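Local coordinates for ABC transporter substrate-binding protein (Staphylococcus aureus subsp. aureus NCTC 8325, PDB 3UN6), which probably serves as the substrate-binding component of an ABC-type import system and binds zinc, its natural ligand not being established, at residues Thr148-Leu152 with Val214-Cys220. Numbering follows the deposited sequence.
With ZN (zinc ion), chain B.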
loop_
_atom_site.group_PDB
_atom_site.type_symbol
_atom_site.label_atom_id
_atom_site.label_comp_id
_atom_site.label_asym_id
_atom_site.label_seq_id
_atom_site.Cartn_x
_atom_site.Cartn_y
_atom_site.Cartn_z
ATOM N N THR A 148 0.967 7.295 3.040
ATOM C CA THR A 148 -0.250 7.475 3.829
ATOM C C THR A 148 0.068 7.267 5.325
ATOM O O THR A 148 -0.603 7.789 6.190
ATOM C CB THR A 148 -1.319 6.489 3.337
ATOM O OG1 THR A 148 -1.704 6.871 2.019
ATOM C CG2 THR A 148 -2.596 6.446 4.254
ATOM N N HIS A 149 1.112 6.502 5.597
ATOM C CA HIS A 149 1.567 6.229 6.963
ATOM C C HIS A 149 2.009 7.502 7.646
ATOM O O HIS A 149 1.622 7.747 8.786
ATOM C CB HIS A 149 2.673 5.178 6.909
ATOM C CG HIS A 149 2.278 3.993 6.104
ATOM N ND1 HIS A 149 2.575 3.882 4.758
ATOM C CD2 HIS A 149 1.503 2.926 6.414
ATOM C CE1 HIS A 149 2.043 2.768 4.292
ATOM N NE2 HIS A 149 1.392 2.166 5.276
ATOM N N TYR A 150 2.801 8.328 6.954
ATOM C CA TYR A 150 3.181 9.645 7.476
ATOM C C TYR A 150 1.917 10.477 7.774
ATOM O O TYR A 150 1.816 11.115 8.816
ATOM C CB TYR A 150 4.047 10.410 6.464
ATOM C CG TYR A 150 4.285 11.869 6.811
ATOM C CD1 TYR A 150 3.570 12.892 6.193
ATOM C CD2 TYR A 150 5.206 12.221 7.799
ATOM C CE1 TYR A 150 3.802 14.230 6.529
ATOM C CE2 TYR A 150 5.435 13.521 8.125
ATOM C CZ TYR A 150 4.736 14.526 7.501
ATOM O OH TYR A 150 5.005 15.813 7.872
ATOM N N LEU A 151 0.970 10.468 6.850
ATOM C CA LEU A 151 -0.263 11.233 7.018
ATOM C C LEU A 151 -1.098 10.728 8.188
ATOM O O LEU A 151 -1.650 11.513 8.943
ATOM C CB LEU A 151 -1.104 11.206 5.727
ATOM C CG LEU A 151 -0.366 11.736 4.487
ATOM C CD1 LEU A 151 -1.242 11.558 3.231
ATOM C CD2 LEU A 151 0.061 13.197 4.658
ATOM N N LEU A 152 -1.195 9.411 8.332
ATOM C CA LEU A 152 -1.957 8.816 9.429
ATOM C C LEU A 152 -1.368 9.229 10.769
ATOM O O LEU A 152 -2.095 9.615 11.702
ATOM C CB LEU A 152 -1.970 7.286 9.309
ATOM C CG LEU A 152 -2.899 6.653 8.273
ATOM C CD1 LEU A 152 -2.515 5.192 8.012
ATOM C CD2 LEU A 152 -4.355 6.772 8.732
ATOM N N VAL A 214 -8.360 6.434 12.331
ATOM C CA VAL A 214 -7.680 7.711 12.237
ATOM C C VAL A 214 -8.141 8.479 11.015
ATOM O O VAL A 214 -8.588 9.605 11.135
ATOM C CB VAL A 214 -6.184 7.469 12.177
ATOM C CG1 VAL A 214 -5.453 8.752 12.131
ATOM C CG2 VAL A 214 -5.757 6.648 13.390
ATOM N N ILE A 215 -7.971 7.899 9.833
ATOM C CA ILE A 215 -8.496 8.517 8.611
ATOM C C ILE A 215 -9.257 7.408 7.896
ATOM O O ILE A 215 -8.666 6.594 7.202
ATOM C CB ILE A 215 -7.406 9.104 7.650
ATOM C CG1 ILE A 215 -6.454 10.036 8.373
ATOM C CG2 ILE A 215 -8.076 9.890 6.536
ATOM C CD1 ILE A 215 -5.234 10.498 7.493
ATOM N N PRO A 216 -10.575 7.367 8.070
ATOM C CA PRO A 216 -11.367 6.327 7.440
ATOM C C PRO A 216 -11.155 6.190 5.931
ATOM O O PRO A 216 -11.240 7.170 5.190
ATOM C CB PRO A 216 -12.795 6.760 7.736
ATOM C CG PRO A 216 -12.675 7.517 9.020
ATOM C CD PRO A 216 -11.403 8.261 8.894
ATOM N N ASP A 217 -10.861 4.964 5.516
ATOM C CA ASP A 217 -10.635 4.599 4.118
ATOM C C ASP A 217 -9.637 5.497 3.377
ATOM O O ASP A 217 -9.869 5.909 2.232
ATOM C CB ASP A 217 -11.971 4.510 3.353
ATOM C CG ASP A 217 -11.816 3.821 1.953
ATOM O OD1 ASP A 217 -10.859 3.021 1.745
ATOM O OD2 ASP A 217 -12.663 4.085 1.066
ATOM N N ALA A 218 -8.538 5.823 4.043
ATOM C CA ALA A 218 -7.481 6.571 3.408
ATOM C C ALA A 218 -6.852 5.683 2.344
ATOM O O ALA A 218 -6.505 4.538 2.606
ATOM C CB ALA A 218 -6.421 6.977 4.439
ATOM N N TYR A 219 -6.705 6.186 1.132
ATOM C CA TYR A 219 -6.057 5.390 0.123
ATOM C C TYR A 219 -4.577 5.231 0.500
ATOM O O TYR A 219 -3.964 6.146 1.083
ATOM C CB TYR A 219 -6.192 6.018 -1.263
ATOM C CG TYR A 219 -7.579 6.049 -1.855
ATOM C CD1 TYR A 219 -8.615 5.247 -1.358
ATOM C CD2 TYR A 219 -7.824 6.791 -3.004
ATOM C CE1 TYR A 219 -9.877 5.258 -1.953
ATOM C CE2 TYR A 219 -9.065 6.791 -3.615
ATOM C CZ TYR A 219 -10.091 6.029 -3.084
ATOM O OH TYR A 219 -11.318 6.039 -3.693
ATOM N N CYS A 220 -4.021 4.053 0.204
ATOM C CA CYS A 220 -2.612 3.785 0.458
ATOM C C CYS A 220 -1.892 3.325 -0.817
ATOM O O CYS A 220 -1.177 4.087 -1.425
ATOM C CB CYS A 220 -2.440 2.776 1.589
ATOM S SG CYS A 220 -0.697 2.564 2.084
HETATM ZN ZN ZN B . 0.108 0.538 1.099
HETATM O O HOH W 1 0.917 5.290 1.068
HETATM O O HOH W 2 2.146 0.203 2.300
#
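At chi1 -68° Thr148 turns OG1 to Tyr219 O and CG2, anti to the backbone N, against the Ala218 methyl. Cys220 holds SG anti to its own N (chi1 -173°), which carries the sulfur past the start of helix 148-159 and onto the zinc, 2.4 Å from SG. Thr148 OG1 lies 2.6 Å from Tyr219 O, and Glu95 also hydrogen-bonds to this hydroxyl. The His149 ring also comes up to the sulfur, obliquely, with CE1 3.5 Å from SG, while NE2 bonds to Asn118 on strand 112-122, which helps fix the ring's rotation. A water accepts from Thr148 N at 2.8 Å and makes a weak bond to Cys220 O. One turn further along the helix the contact becomes greasy: Leu152 CD2 packs at 3.9 Å against CG1 of Ile215, the first residue of the type II turn that ends at Ala218, and against CB of Val214 just before it. Thus the first turn of the helix backs the loop leading into strand 221-225. Thr148 holds the peptide carbonyl just before Cys220 and His149 lies beside its sulfur, so both may well help position this ligand, which is likely a thiolate; it shares the zinc with His46, Cys221 and a water.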